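Local structure of periplasmic binding protein (Sulfurospirillum deleyianum, 4PAG) at residues V130-G135 with R143-A148; E177-L182 with N234-K239; P41-N46 with P69-W74. The protein probably serves as the solute-binding component of an ABC transporter and holds a bound histidine molecule in its pocket. One frame throughout, in Å; residues are numbered along the deposited sequence.

Interaction 1: residues V130-G135 with R143-A148; sequences VFRYLG and RANALA
Leu147 lies over one face of the Phe131 ring, its CB 4.2 Å from the ring centroid and displaced toward the rim, in a CH-pi contact. The two side chains cross obliquely, and Leu147 CD1 reaches on to Phe131 CE1 at 3.7 Å. Beside this pair the axes of 130-135 and 143-148, antiparallel at 178°, approach to 7.9 Å over small residues. Ala144 CB fits against the backbone of the other helix, 3.2 Å from Phe131 O, with the bare CA of Gly135 next to it. A side chain at Gly135 would point into Ala144 and clash with it, so the close approach depends on glycine.

Ala148 CB serves two neighbours: it touches Phe131 CB and sits over one face of the Arg132 guanidinium, 3.6 Å above its plane and offset toward the rim. The chain of Arg132 is extended from CG to NE, its CG touches Ala148 CB at 3.7 Å, and it crosses Asn145 at about a right angle. No direct hydrogen bond joins the segments. One water donates to both Arg132 O and Asn145 OD1, while another accepts from Arg132 NE at 2.8 Å and donates to Asn145 O. Arg132 NH1 forms a salt bridge with Glu129.

This helical hairpin thus pairs an apolar seam, continued through Phe131 to Met33 and Ile37, with a polar margin where waters link Arg132 and Asn145.

Interaction 2: residues E177-L182 with N234-K239; sequences EGDFGL and NPTFYK. With HIS (histidine), chain E.
Phe237 lays one face of its ring over Gly181, whose CA stands 3.5 Å from the ring centroid and only 3° off the normal, a CH-pi contact centred on the ring. Chi1 of -178° sets Phe237 CG anti to the backbone N, 3.7 Å from Gly181 N in the type I turn Gly178-Gly181. A side chain at Gly181 would run into the ring, and the positive phi of Gly181 also favours glycine. The rim atom Phe237 CE1 lies 3.3 Å from Phe180 O.

At the other end of the contact, Asn234 ND2 donates to Asp179 OD1 at 3.0 Å. The bond is bent, 147° at the hydrogen, and reaches the oxygen from above the carboxylate plane; the same oxygen also meets Lys52 in a salt bridge. Two waters tie Gly178 to Asn234, one from Gly178 O to Asn234 N, the other from Gly178 N to Asn234 OD1.

Strand 229-232, helix 235-243 and parallel strand 258-260 form a beta-alpha-beta crossover, and the turn, which follows strand 172-176, packs on the start of its helix. Asn234 holds the N-cap position without a side-chain capping bond. Pro235 lines the histidine pocket, Phe237 packs on Val232 and edge-to-face with Trp247, and Tyr238 reaches strand 258-260.

Interaction 3: residues P41-N46 with P69-W74; sequences PLIGVN and PILGGW
Val45 and Ile70 form a single beta bridge between two otherwise irregular segments whose touching parts run 55° apart. Val45 N donates to Pro69 O at 3.0 Å, and Leu71 N returns a nearly straight bond to Val45 O at 2.8 Å, so one residue is gripped through both its backbone polar groups. Gly44 passes Pro69 O with its CA at 3.3 Å, where a side chain would collide with Leu71.

In this member of the periplasmic binding protein family, the single bridge ties the loop after helix 28-37 to the loop before helix 82-88, next to strand 23-25. Ile43 and Leu71 cross at about a right angle, their CD1 methyls tightly packed at 3.4 Å, and Leu71 continues onto Ala84.

Asn46 has CG anti to the backbone carbonyl carbon (chi1 -51°), which sets CG 3.8 Å from Gly72 O, and its ND2 donates to that oxygen at 3.0 Å, with the acceptor in the amide plane. ND2 also bonds to Gly25 O, and OD1 to Ser31 OG. An alanine here would probably leave Gly72 O with Tyr24 OH but without its amide partner, and Gly25 O and Ser31 without their mates. Ile70 CG2 rests 3.4 Å from Asn46 O, an oxygen hydrogen-bonded to Asn78 ND2.

How the interactions relate
The three contacts follow one another along the chain in the order 3, 1, 2 without touching. Interactions 1 and 3 share helix 28-37 as a neighbour: Phe131 packs on it, and Asn46 bonds to its Ser31. Their centres are 21 Å apart, whereas interaction 2 lies across the chain's centre from interaction 1, 35 Å away between centres, and it alone includes a residue of the histidine pocket. Interactions 1 and 3 are mainly buried; interaction 2 is partly exposed. Chemistry varies accordingly: helix against helix relies on apolar packing and bridging waters, loop against loop on backbone bonds, an asparagine side chain and methyl packing, and turn against helix start on a ring face, one side-chain bond and water.

Interaction 1: residues V130-G135 with R143-A148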
ATOM      1  N   VAL A 130     -12.209  -7.583  -1.195  1.00 17.50           N
ATOM      2  CA  VAL A 130     -12.156  -6.468  -2.139  1.00 16.33           C
ATOM      3  C   VAL A 130     -11.707  -6.955  -3.519  1.00 15.63           C
ATOM      4  O   VAL A 130     -12.283  -6.567  -4.534  1.00 13.65           O
ATOM      5  CB  VAL A 130     -11.260  -5.323  -1.625  1.00 15.81           C
ATOM      6  CG1 VAL A 130     -11.050  -4.260  -2.701  1.00 15.22           C
ATOM      7  CG2 VAL A 130     -11.885  -4.696  -0.385  1.00 15.48           C
ATOM      8  N   PHE A 131     -10.693  -7.817  -3.556  1.00 14.86           N
ATOM      9  CA  PHE A 131     -10.290  -8.442  -4.813  1.00 15.28           C
ATOM     10  C   PHE A 131     -11.446  -9.205  -5.476  1.00 15.73           C
ATOM     11  O   PHE A 131     -11.719  -9.011  -6.664  1.00 15.51           O
ATOM     12  CB  PHE A 131      -9.086  -9.370  -4.609  1.00 15.44           C
ATOM     13  CG  PHE A 131      -7.763  -8.678  -4.734  1.00 16.48           C
ATOM     14  CD1 PHE A 131      -7.353  -8.175  -5.956  1.00 17.71           C
ATOM     15  CD2 PHE A 131      -6.914  -8.553  -3.639  1.00 18.33           C
ATOM     16  CE1 PHE A 131      -6.126  -7.547  -6.093  1.00 19.02           C
ATOM     17  CE2 PHE A 131      -5.690  -7.918  -3.766  1.00 19.69           C
ATOM     18  CZ  PHE A 131      -5.292  -7.420  -4.994  1.00 19.62           C
ATOM     19  N   ARG A 132     -12.136 -10.051  -4.719  1.00 16.23           N
ATOM     20  CA  ARG A 132     -13.277 -10.792  -5.273  1.00 18.27           C
ATOM     21  C   ARG A 132     -14.377  -9.853  -5.813  1.00 18.46           C
ATOM     22  O   ARG A 132     -14.937 -10.078  -6.887  1.00 18.27           O
ATOM     23  CB  ARG A 132     -13.856 -11.743  -4.225  1.00 20.80           C
ATOM     24  CG  ARG A 132     -12.893 -12.851  -3.841  1.00 23.70           C
ATOM     25  CD  ARG A 132     -13.516 -13.906  -2.944  1.00 27.60           C
ATOM     26  NE  ARG A 132     -12.455 -14.764  -2.424  1.00 29.34           N
ATOM     27  CZ  ARG A 132     -11.965 -14.732  -1.186  1.00 30.85           C
ATOM     28  NH1 ARG A 132     -12.456 -13.907  -0.259  1.00 31.16           N
ATOM     29  NH2 ARG A 132     -10.981 -15.562  -0.864  1.00 31.16           N
ATOM     30  N   TYR A 133     -14.674  -8.807  -5.054  1.00 18.54           N
ATOM     31  CA  TYR A 133     -15.653  -7.799  -5.445  1.00 18.64           C
ATOM     32  C   TYR A 133     -15.258  -7.152  -6.764  1.00 18.49           C
ATOM     33  O   TYR A 133     -16.064  -7.080  -7.686  1.00 18.08           O
ATOM     34  CB  TYR A 133     -15.766  -6.747  -4.345  1.00 19.48           C
ATOM     35  CG  TYR A 133     -16.738  -5.625  -4.620  1.00 20.75           C
ATOM     36  CD1 TYR A 133     -18.103  -5.816  -4.465  1.00 24.77           C
ATOM     37  CD2 TYR A 133     -16.289  -4.362  -5.014  1.00 21.15           C
ATOM     38  CE1 TYR A 133     -18.998  -4.786  -4.700  1.00 20.45           C
ATOM     39  CE2 TYR A 133     -17.183  -3.325  -5.253  1.00 20.29           C
ATOM     40  CZ  TYR A 133     -18.532  -3.544  -5.089  1.00 22.44           C
ATOM     41  OH  TYR A 133     -19.441  -2.529  -5.314  1.00 29.44           O
ATOM     42  N   LEU A 134     -14.009  -6.702  -6.867  1.00 18.90           N
ATOM     43  CA  LEU A 134     -13.535  -6.084  -8.106  1.00 17.88           C
ATOM     44  C   LEU A 134     -13.541  -7.054  -9.291  1.00 16.45           C
ATOM     45  O   LEU A 134     -13.799  -6.645 -10.423  1.00 17.68           O
ATOM     46  CB  LEU A 134     -12.154  -5.452  -7.909  1.00 17.61           C
ATOM     47  CG  LEU A 134     -12.152  -4.200  -7.039  1.00 19.95           C
ATOM     48  CD1 LEU A 134     -10.756  -3.604  -6.977  1.00 21.86           C
ATOM     49  CD2 LEU A 134     -13.147  -3.165  -7.552  1.00 20.48           C
ATOM     50  N   GLY A 135     -13.283  -8.335  -9.029  1.00 16.17           N
ATOM     51  CA  GLY A 135     -13.431  -9.378 -10.044  1.00 16.48           C
ATOM     52  C   GLY A 135     -14.836  -9.463 -10.626  1.00 16.28           C
ATOM     53  O   GLY A 135     -14.992  -9.617 -11.840  1.00 18.50           O
ATOM     54  N   ARG A 143      -9.147 -14.485 -12.275  1.00 15.77           N
ATOM     55  CA  ARG A 143      -7.941 -13.744 -11.948  1.00 16.45           C
ATOM     56  C   ARG A 143      -8.027 -13.133 -10.550  1.00 16.61           C
ATOM     57  O   ARG A 143      -7.135 -13.330  -9.733  1.00 16.69           O
ATOM     58  CB  ARG A 143      -7.678 -12.653 -12.994  1.00 16.39           C
ATOM     59  CG  ARG A 143      -6.562 -11.692 -12.627  1.00 17.51           C
ATOM     60  CD  ARG A 143      -5.215 -12.381 -12.540  1.00 17.80           C
ATOM     61  NE  ARG A 143      -4.142 -11.444 -12.223  1.00 17.49           N
ATOM     62  CZ  ARG A 143      -2.899 -11.797 -11.888  1.00 17.88           C
ATOM     63  NH1 ARG A 143      -2.541 -13.079 -11.834  1.00 16.89           N
ATOM     64  NH2 ARG A 143      -2.003 -10.858 -11.612  1.00 17.56           N
ATOM     65  N   ALA A 144      -9.098 -12.389 -10.277  1.00 16.22           N
ATOM     66  CA  ALA A 144      -9.242 -11.720  -8.990  1.00 15.76           C
ATOM     67  C   ALA A 144      -9.317 -12.725  -7.836  1.00 15.47           C
ATOM     68  O   ALA A 144      -8.793 -12.462  -6.755  1.00 15.61           O
ATOM     69  CB  ALA A 144     -10.467 -10.817  -8.985  1.00 16.21           C
ATOM     70  N   ASN A 145      -9.976 -13.859  -8.065  1.00 16.05           N
ATOM     71  CA  ASN A 145     -10.064 -14.915  -7.051  1.00 17.02           C
ATOM     72  C   ASN A 145      -8.710 -15.574  -6.742  1.00 17.20           C
ATOM     73  O   ASN A 145      -8.453 -15.946  -5.594  1.00 16.62           O
ATOM     74  CB  ASN A 145     -11.091 -15.979  -7.459  1.00 17.40           C
ATOM     75  CG  ASN A 145     -12.525 -15.452  -7.460  1.00 21.39           C
ATOM     76  OD1 ASN A 145     -12.809 -14.337  -6.998  1.00 18.28           O
ATOM     77  ND2 ASN A 145     -13.442 -16.257  -7.988  1.00 23.39           N
ATOM     78  N   ALA A 146      -7.854 -15.731  -7.754  1.00 17.79           N
ATOM     79  CA  ALA A 146      -6.504 -16.273  -7.534  1.00 16.46           C
ATOM     80  C   ALA A 146      -5.710 -15.356  -6.598  1.00 16.69           C
ATOM     81  O   ALA A 146      -5.084 -15.819  -5.645  1.00 18.01           O
ATOM     82  CB  ALA A 146      -5.771 -16.446  -8.853  1.00 15.90           C
ATOM     83  N   LEU A 147      -5.767 -14.054  -6.864  1.00 15.51           N
ATOM     84  CA  LEU A 147      -5.104 -13.051  -6.027  1.00 14.77           C
ATOM     85  C   LEU A 147      -5.663 -13.032  -4.613  1.00 14.62           C
ATOM     86  O   LEU A 147      -4.894 -12.964  -3.642  1.00 15.65           O
ATOM     87  CB  LEU A 147      -5.219 -11.653  -6.647  1.00 14.25           C
ATOM     88  CG  LEU A 147      -4.662 -11.489  -8.057  1.00 14.23           C
ATOM     89  CD1 LEU A 147      -4.760 -10.034  -8.497  1.00 15.17           C
ATOM     90  CD2 LEU A 147      -3.223 -11.969  -8.137  1.00 14.52           C
ATOM     91  N   ALA A 148      -6.995 -13.096  -4.509  1.00 14.12           N
ATOM     92  CA  ALA A 148      -7.679 -13.125  -3.228  1.00 16.50           C
ATOM     93  C   ALA A 148      -7.262 -14.324  -2.387  1.00 16.54           C
ATOM     94  O   ALA A 148      -7.077 -14.198  -1.186  1.00 16.37           O
ATOM     95  CB  ALA A 148      -9.195 -13.131  -3.423  1.00 16.41           C
TER
HETATM   96  O   HOH W   1     -14.328 -12.405  -8.322  1.00 20.98           O
HETATM   97  O   HOH W   2     -10.698 -16.520  -3.731  1.00 36.62           O

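Interaction 2: residues E177-L182 with N234-K239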
ATOM      1  N   GLU A 177      10.015   8.676   8.456  1.00 13.04           N
ATOM      2  CA  GLU A 177       9.630   9.250   7.180  1.00 13.42           C
ATOM      3  C   GLU A 177      10.363  10.560   6.949  1.00 14.80           C
ATOM      4  O   GLU A 177      10.954  11.124   7.874  1.00 15.05           O
ATOM      5  CB  GLU A 177       8.122   9.470   7.158  1.00 14.24           C
ATOM      6  CG  GLU A 177       7.325   8.179   7.204  1.00 14.43           C
ATOM      7  CD  GLU A 177       5.835   8.452   7.192  1.00 16.07           C
ATOM      8  OE1 GLU A 177       5.352   9.006   8.211  1.00 16.62           O
ATOM      9  OE2 GLU A 177       5.169   8.130   6.175  1.00 16.02           O
ATOM     10  N   GLY A 178      10.342  11.018   5.700  1.00 16.03           N
ATOM     11  CA  GLY A 178      11.011  12.241   5.302  1.00 15.94           C
ATOM     12  C   GLY A 178      12.514  12.095   5.153  1.00 17.28           C
ATOM     13  O   GLY A 178      13.108  11.076   5.511  1.00 16.20           O
ATOM     14  N   ASP A 179      13.132  13.144   4.630  1.00 18.12           N
ATOM     15  CA  ASP A 179      14.558  13.119   4.322  1.00 20.06           C
ATOM     16  C   ASP A 179      15.434  13.096   5.558  1.00 17.16           C
ATOM     17  O   ASP A 179      16.597  12.738   5.473  1.00 20.82           O
ATOM     18  CB  ASP A 179      14.927  14.316   3.455  1.00 23.26           C
ATOM     19  CG  ASP A 179      14.256  14.275   2.093  1.00 32.27           C
ATOM     20  OD1 ASP A 179      13.990  13.155   1.589  1.00 35.80           O
ATOM     21  OD2 ASP A 179      13.993  15.363   1.530  1.00 39.38           O
ATOM     22  N   PHE A 180      14.880  13.465   6.706  1.00 16.49           N
ATOM     23  CA  PHE A 180      15.673  13.586   7.923  1.00 17.22           C
ATOM     24  C   PHE A 180      15.191  12.659   9.024  1.00 14.91           C
ATOM     25  O   PHE A 180      15.675  12.735  10.150  1.00 17.05           O
ATOM     26  CB  PHE A 180      15.657  15.043   8.396  1.00 20.79           C
ATOM     27  CG  PHE A 180      16.002  16.033   7.311  1.00 24.50           C
ATOM     28  CD1 PHE A 180      17.327  16.338   7.026  1.00 29.86           C
ATOM     29  CD2 PHE A 180      15.002  16.654   6.575  1.00 28.17           C
ATOM     30  CE1 PHE A 180      17.646  17.250   6.028  1.00 34.16           C
ATOM     31  CE2 PHE A 180      15.314  17.560   5.572  1.00 28.73           C
ATOM     32  CZ  PHE A 180      16.637  17.858   5.297  1.00 32.59           C
ATOM     33  N   GLY A 181      14.245  11.776   8.696  1.00 15.28           N
ATOM     34  CA  GLY A 181      13.727  10.806   9.652  1.00 16.15           C
ATOM     35  C   GLY A 181      12.858  11.397  10.749  1.00 15.61           C
ATOM     36  O   GLY A 181      12.526  10.699  11.704  1.00 15.94           O
ATOM     37  N   LEU A 182      12.477  12.669  10.614  1.00 15.35           N
ATOM     38  CA  LEU A 182      11.798  13.399  11.697  1.00 16.21           C
ATOM     39  C   LEU A 182      10.288  13.558  11.477  1.00 15.63           C
ATOM     40  O   LEU A 182       9.640  14.356  12.152  1.00 18.61           O
ATOM     41  CB  LEU A 182      12.449  14.771  11.920  1.00 16.45           C
ATOM     42  CG  LEU A 182      13.953  14.801  12.236  1.00 18.43           C
ATOM     43  CD1 LEU A 182      14.401  16.233  12.500  1.00 19.83           C
ATOM     44  CD2 LEU A 182      14.299  13.913  13.420  1.00 17.26           C
ATOM     45  N   ASN A 234      12.730   6.830   3.149  1.00 17.13           N
ATOM     46  CA  ASN A 234      13.555   7.610   2.221  1.00 16.95           C
ATOM     47  C   ASN A 234      15.015   7.134   2.174  1.00 15.51           C
ATOM     48  O   ASN A 234      15.689   7.041   3.210  1.00 15.69           O
ATOM     49  CB  ASN A 234      13.445   9.106   2.549  1.00 18.64           C
ATOM     50  CG  ASN A 234      12.054   9.681   2.228  1.00 23.37           C
ATOM     51  OD1 ASN A 234      11.080   8.939   2.050  1.00 27.64           O
ATOM     52  ND2 ASN A 234      11.965  11.006   2.140  1.00 24.12           N
ATOM     53  N   PRO A 235      15.515   6.818   0.971  1.00 16.03           N
ATOM     54  CA  PRO A 235      16.889   6.321   0.888  1.00 18.00           C
ATOM     55  C   PRO A 235      17.943   7.319   1.372  1.00 19.33           C
ATOM     56  O   PRO A 235      18.972   6.880   1.876  1.00 20.19           O
ATOM     57  CB  PRO A 235      17.076   6.004  -0.602  1.00 19.34           C
ATOM     58  CG  PRO A 235      16.008   6.758  -1.307  1.00 20.50           C
ATOM     59  CD  PRO A 235      14.859   6.860  -0.350  1.00 18.03           C
ATOM     60  N   THR A 236      17.696   8.629   1.253  1.00 21.56           N
ATOM     61  CA  THR A 236      18.667   9.622   1.764  1.00 24.51           C
ATOM     62  C   THR A 236      18.791   9.521   3.285  1.00 20.73           C
ATOM     63  O   THR A 236      19.891   9.616   3.831  1.00 23.13           O
ATOM     64  CB  THR A 236      18.356  11.100   1.385  1.00 28.14           C
ATOM     65  OG1 THR A 236      17.229  11.593   2.135  1.00 37.40           O
ATOM     66  CG2 THR A 236      18.091  11.248  -0.090  1.00 26.70           C
ATOM     67  N   PHE A 237      17.674   9.313   3.971  1.00 17.81           N
ATOM     68  CA  PHE A 237      17.740   9.147   5.406  1.00 17.42           C
ATOM     69  C   PHE A 237      18.439   7.841   5.793  1.00 16.22           C
ATOM     70  O   PHE A 237      19.222   7.795   6.752  1.00 16.58           O
ATOM     71  CB  PHE A 237      16.372   9.219   6.073  1.00 18.88           C
ATOM     72  CG  PHE A 237      16.466   9.090   7.552  1.00 18.03           C
ATOM     73  CD1 PHE A 237      17.196  10.028   8.273  1.00 17.94           C
ATOM     74  CD2 PHE A 237      15.938   7.999   8.210  1.00 17.12           C
ATOM     75  CE1 PHE A 237      17.347   9.904   9.634  1.00 18.36           C
ATOM     76  CE2 PHE A 237      16.087   7.869   9.581  1.00 19.09           C
ATOM     77  CZ  PHE A 237      16.798   8.819  10.292  1.00 19.04           C
ATOM     78  N   TYR A 238      18.166   6.778   5.050  1.00 14.19           N
ATOM     79  CA  TYR A 238      18.796   5.490   5.330  1.00 15.93           C
ATOM     80  C   TYR A 238      20.330   5.586   5.300  1.00 16.16           C
ATOM     81  O   TYR A 238      21.011   4.995   6.146  1.00 15.33           O
ATOM     82  CB  TYR A 238      18.281   4.438   4.360  1.00 16.89           C
ATOM     83  CG  TYR A 238      18.907   3.087   4.547  1.00 17.48           C
ATOM     84  CD1 TYR A 238      18.463   2.220   5.542  1.00 17.94           C
ATOM     85  CD2 TYR A 238      19.947   2.675   3.736  1.00 21.19           C
ATOM     86  CE1 TYR A 238      19.036   0.970   5.712  1.00 19.21           C
ATOM     87  CE2 TYR A 238      20.532   1.436   3.905  1.00 27.51           C
ATOM     88  CZ  TYR A 238      20.075   0.588   4.893  1.00 24.62           C
ATOM     89  OH  TYR A 238      20.675  -0.641   5.043  1.00 32.41           O
ATOM     90  N   LYS A 239      20.871   6.343   4.349  1.00 17.71           N
ATOM     91  CA  LYS A 239      22.318   6.628   4.327  1.00 20.98           C
ATOM     92  C   LYS A 239      22.735   7.508   5.505  1.00 19.24           C
ATOM     93  O   LYS A 239      23.704   7.215   6.202  1.00 20.24           O
ATOM     94  CB  LYS A 239      22.727   7.329   3.025  1.00 23.03           C
ATOM     95  CG  LYS A 239      22.545   6.544   1.733  1.00 28.05           C
ATOM     96  CD  LYS A 239      23.119   5.139   1.812  1.00 34.86           C
ATOM     97  CE  LYS A 239      23.919   4.772   0.568  1.00 45.71           C
ATOM     98  NZ  LYS A 239      25.341   5.196   0.719  1.00 52.94           N
TER
HETATM   99  N   HIS E 403      17.201   1.260  -2.272  0.50 28.91           N
HETATM  100  CA  HIS E 403      15.757   1.326  -2.629  0.50 25.90           C
HETATM  101  C   HIS E 403      15.272   2.769  -2.643  0.50 22.60           C
HETATM  102  O   HIS E 403      14.563   3.270  -1.760  0.50 15.82           O
HETATM  103  CB  HIS E 403      14.920   0.487  -1.672  0.50 24.46           C
HETATM  104  CG  HIS E 403      15.470  -0.885  -1.436  0.50 24.82           C
HETATM  105  ND1 HIS E 403      15.280  -1.575  -0.258  0.50 21.02           N
HETATM  106  CD2 HIS E 403      16.212  -1.693  -2.229  0.50 27.39           C
HETATM  107  CE1 HIS E 403      15.870  -2.754  -0.339  0.50 24.88           C
HETATM  108  NE2 HIS E 403      16.444  -2.851  -1.525  0.50 28.41           N
HETATM  109  OXT HIS E 403      15.612   3.477  -3.578  0.50 24.38           O
HETATM  110  O   HOH W   3      12.756   8.267   5.710  1.00 14.26           O
HETATM  111  O   HOH W   4       9.044   9.429   3.804  1.00 22.86           O

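Interaction 3: residues P41-N46 with P69-W74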
ATOM      1  N   PRO A  41      -8.353  -2.242 -19.191  1.00 18.73           N
ATOM      2  CA  PRO A  41      -9.365  -1.171 -19.218  1.00 19.09           C
ATOM      3  C   PRO A  41      -9.010   0.153 -18.505  1.00 19.98           C
ATOM      4  O   PRO A  41      -9.815   1.080 -18.541  1.00 19.06           O
ATOM      5  CB  PRO A  41     -10.566  -1.822 -18.547  1.00 19.49           C
ATOM      6  CG  PRO A  41      -9.975  -2.806 -17.598  1.00 20.68           C
ATOM      7  CD  PRO A  41      -8.639  -3.243 -18.147  1.00 20.08           C
ATOM      8  N   LEU A  42      -7.845   0.261 -17.871  1.00 18.76           N
ATOM      9  CA  LEU A  42      -7.488   1.507 -17.181  1.00 20.06           C
ATOM     10  C   LEU A  42      -7.343   2.682 -18.147  1.00 19.63           C
ATOM     11  O   LEU A  42      -6.589   2.601 -19.102  1.00 22.78           O
ATOM     12  CB  LEU A  42      -6.178   1.362 -16.406  1.00 21.65           C
ATOM     13  CG  LEU A  42      -6.254   0.766 -15.010  1.00 22.53           C
ATOM     14  CD1 LEU A  42      -4.840   0.473 -14.536  1.00 23.18           C
ATOM     15  CD2 LEU A  42      -6.970   1.708 -14.053  1.00 22.12           C
ATOM     16  N   ILE A  43      -8.052   3.773 -17.877  1.00 18.94           N
ATOM     17  CA  ILE A  43      -7.995   4.967 -18.735  1.00 21.27           C
ATOM     18  C   ILE A  43      -6.828   5.893 -18.401  1.00 19.96           C
ATOM     19  O   ILE A  43      -6.478   6.767 -19.200  1.00 20.16           O
ATOM     20  CB  ILE A  43      -9.295   5.799 -18.639  1.00 23.88           C
ATOM     21  CG1 ILE A  43      -9.494   6.359 -17.225  1.00 25.69           C
ATOM     22  CG2 ILE A  43     -10.491   4.960 -19.043  1.00 25.01           C
ATOM     23  CD1 ILE A  43     -10.414   7.558 -17.155  1.00 26.28           C
ATOM     24  N   GLY A  44      -6.244   5.706 -17.218  1.00 19.15           N
ATOM     25  CA  GLY A  44      -5.223   6.598 -16.710  1.00 17.24           C
ATOM     26  C   GLY A  44      -4.744   6.196 -15.326  1.00 17.93           C
ATOM     27  O   GLY A  44      -5.321   5.305 -14.690  1.00 16.85           O
ATOM     28  N   VAL A  45      -3.667   6.844 -14.882  1.00 15.41           N
ATOM     29  CA  VAL A  45      -3.142   6.670 -13.533  1.00 14.92           C
ATOM     30  C   VAL A  45      -3.380   7.973 -12.749  1.00 15.71           C
ATOM     31  O   VAL A  45      -3.815   8.987 -13.319  1.00 16.22           O
ATOM     32  CB  VAL A  45      -1.639   6.279 -13.536  1.00 15.37           C
ATOM     33  CG1 VAL A  45      -1.449   4.897 -14.143  1.00 16.92           C
ATOM     34  CG2 VAL A  45      -0.789   7.301 -14.280  1.00 14.78           C
ATOM     35  N   ASN A  46      -3.111   7.942 -11.446  1.00 15.68           N
ATOM     36  CA  ASN A  46      -3.368   9.089 -10.576  1.00 17.70           C
ATOM     37  C   ASN A  46      -2.134   9.966 -10.400  1.00 20.70           C
ATOM     38  O   ASN A  46      -2.251  11.185 -10.287  1.00 25.47           O
ATOM     39  CB  ASN A  46      -3.860   8.619  -9.204  1.00 17.52           C
ATOM     40  CG  ASN A  46      -5.003   7.643  -9.307  1.00 17.58           C
ATOM     41  OD1 ASN A  46      -4.824   6.444  -9.097  1.00 21.55           O
ATOM     42  ND2 ASN A  46      -6.179   8.140  -9.679  1.00 16.66           N
ATOM     43  N   PRO A  69      -1.847   8.180 -19.347  1.00 19.28           N
ATOM     44  CA  PRO A  69      -1.751   9.566 -18.896  1.00 20.30           C
ATOM     45  C   PRO A  69      -2.153   9.707 -17.434  1.00 18.05           C
ATOM     46  O   PRO A  69      -2.843   8.845 -16.895  1.00 17.42           O
ATOM     47  CB  PRO A  69      -2.748  10.293 -19.799  1.00 20.95           C
ATOM     48  CG  PRO A  69      -3.786   9.258 -20.073  1.00 21.31           C
ATOM     49  CD  PRO A  69      -3.006   7.981 -20.235  1.00 19.87           C
ATOM     50  N   ILE A  70      -1.694  10.789 -16.813  1.00 17.69           N
ATOM     51  CA  ILE A  70      -1.990  11.093 -15.428  1.00 17.80           C
ATOM     52  C   ILE A  70      -3.261  11.926 -15.377  1.00 16.88           C
ATOM     53  O   ILE A  70      -3.318  12.994 -15.975  1.00 18.60           O
ATOM     54  CB  ILE A  70      -0.853  11.895 -14.787  1.00 18.19           C
ATOM     55  CG1 ILE A  70       0.441  11.078 -14.821  1.00 19.76           C
ATOM     56  CG2 ILE A  70      -1.223  12.305 -13.367  1.00 18.89           C
ATOM     57  CD1 ILE A  70       1.693  11.874 -14.513  1.00 22.31           C
ATOM     58  N   LEU A  71      -4.264  11.435 -14.661  1.00 18.12           N
ATOM     59  CA  LEU A  71      -5.562  12.113 -14.553  1.00 20.34           C
ATOM     60  C   LEU A  71      -5.855  12.623 -13.143  1.00 21.33           C
ATOM     61  O   LEU A  71      -6.964  13.094 -12.865  1.00 24.51           O
ATOM     62  CB  LEU A  71      -6.686  11.172 -14.978  1.00 21.21           C
ATOM     63  CG  LEU A  71      -6.628  10.625 -16.401  1.00 23.44           C
ATOM     64  CD1 LEU A  71      -7.778   9.653 -16.621  1.00 25.36           C
ATOM     65  CD2 LEU A  71      -6.677  11.745 -17.425  1.00 23.62           C
ATOM     66  N   GLY A  72      -4.871  12.541 -12.254  1.00 21.53           N
ATOM     67  CA  GLY A  72      -5.049  13.000 -10.886  1.00 22.97           C
ATOM     68  C   GLY A  72      -5.920  12.055 -10.084  1.00 22.31           C
ATOM     69  O   GLY A  72      -6.269  10.968 -10.544  1.00 23.65           O
ATOM     70  N   GLY A  73      -6.276  12.468  -8.879  1.00 20.17           N
ATOM     71  CA  GLY A  73      -7.043  11.622  -7.985  1.00 19.99           C
ATOM     72  C   GLY A  73      -7.325  12.293  -6.660  1.00 21.38           C
ATOM     73  O   GLY A  73      -6.858  13.413  -6.402  1.00 22.70           O
ATOM     74  N   TRP A  74      -8.096  11.597  -5.824  1.00 21.18           N
ATOM     75  CA  TRP A  74      -8.457  12.074  -4.497  1.00 22.12           C
ATOM     76  C   TRP A  74      -7.568  11.378  -3.480  1.00 23.34           C
ATOM     77  O   TRP A  74      -7.877  10.270  -3.036  1.00 21.02           O
ATOM     78  CB  TRP A  74      -9.918  11.752  -4.192  1.00 22.98           C
ATOM     79  CG  TRP A  74     -10.932  12.471  -5.035  1.00 25.09           C
ATOM     80  CD1 TRP A  74     -11.533  13.662  -4.750  1.00 24.55           C
ATOM     81  CD2 TRP A  74     -11.495  12.023  -6.271  1.00 28.41           C
ATOM     82  NE1 TRP A  74     -12.438  13.986  -5.738  1.00 24.68           N
ATOM     83  CE2 TRP A  74     -12.432  12.997  -6.684  1.00 29.10           C
ATOM     84  CE3 TRP A  74     -11.296  10.899  -7.074  1.00 33.39           C
ATOM     85  CZ2 TRP A  74     -13.167  12.879  -7.871  1.00 34.76           C
ATOM     86  CZ3 TRP A  74     -12.029  10.779  -8.255  1.00 39.22           C
ATOM     87  CH2 TRP A  74     -12.954  11.767  -8.640  1.00 39.62           C
TER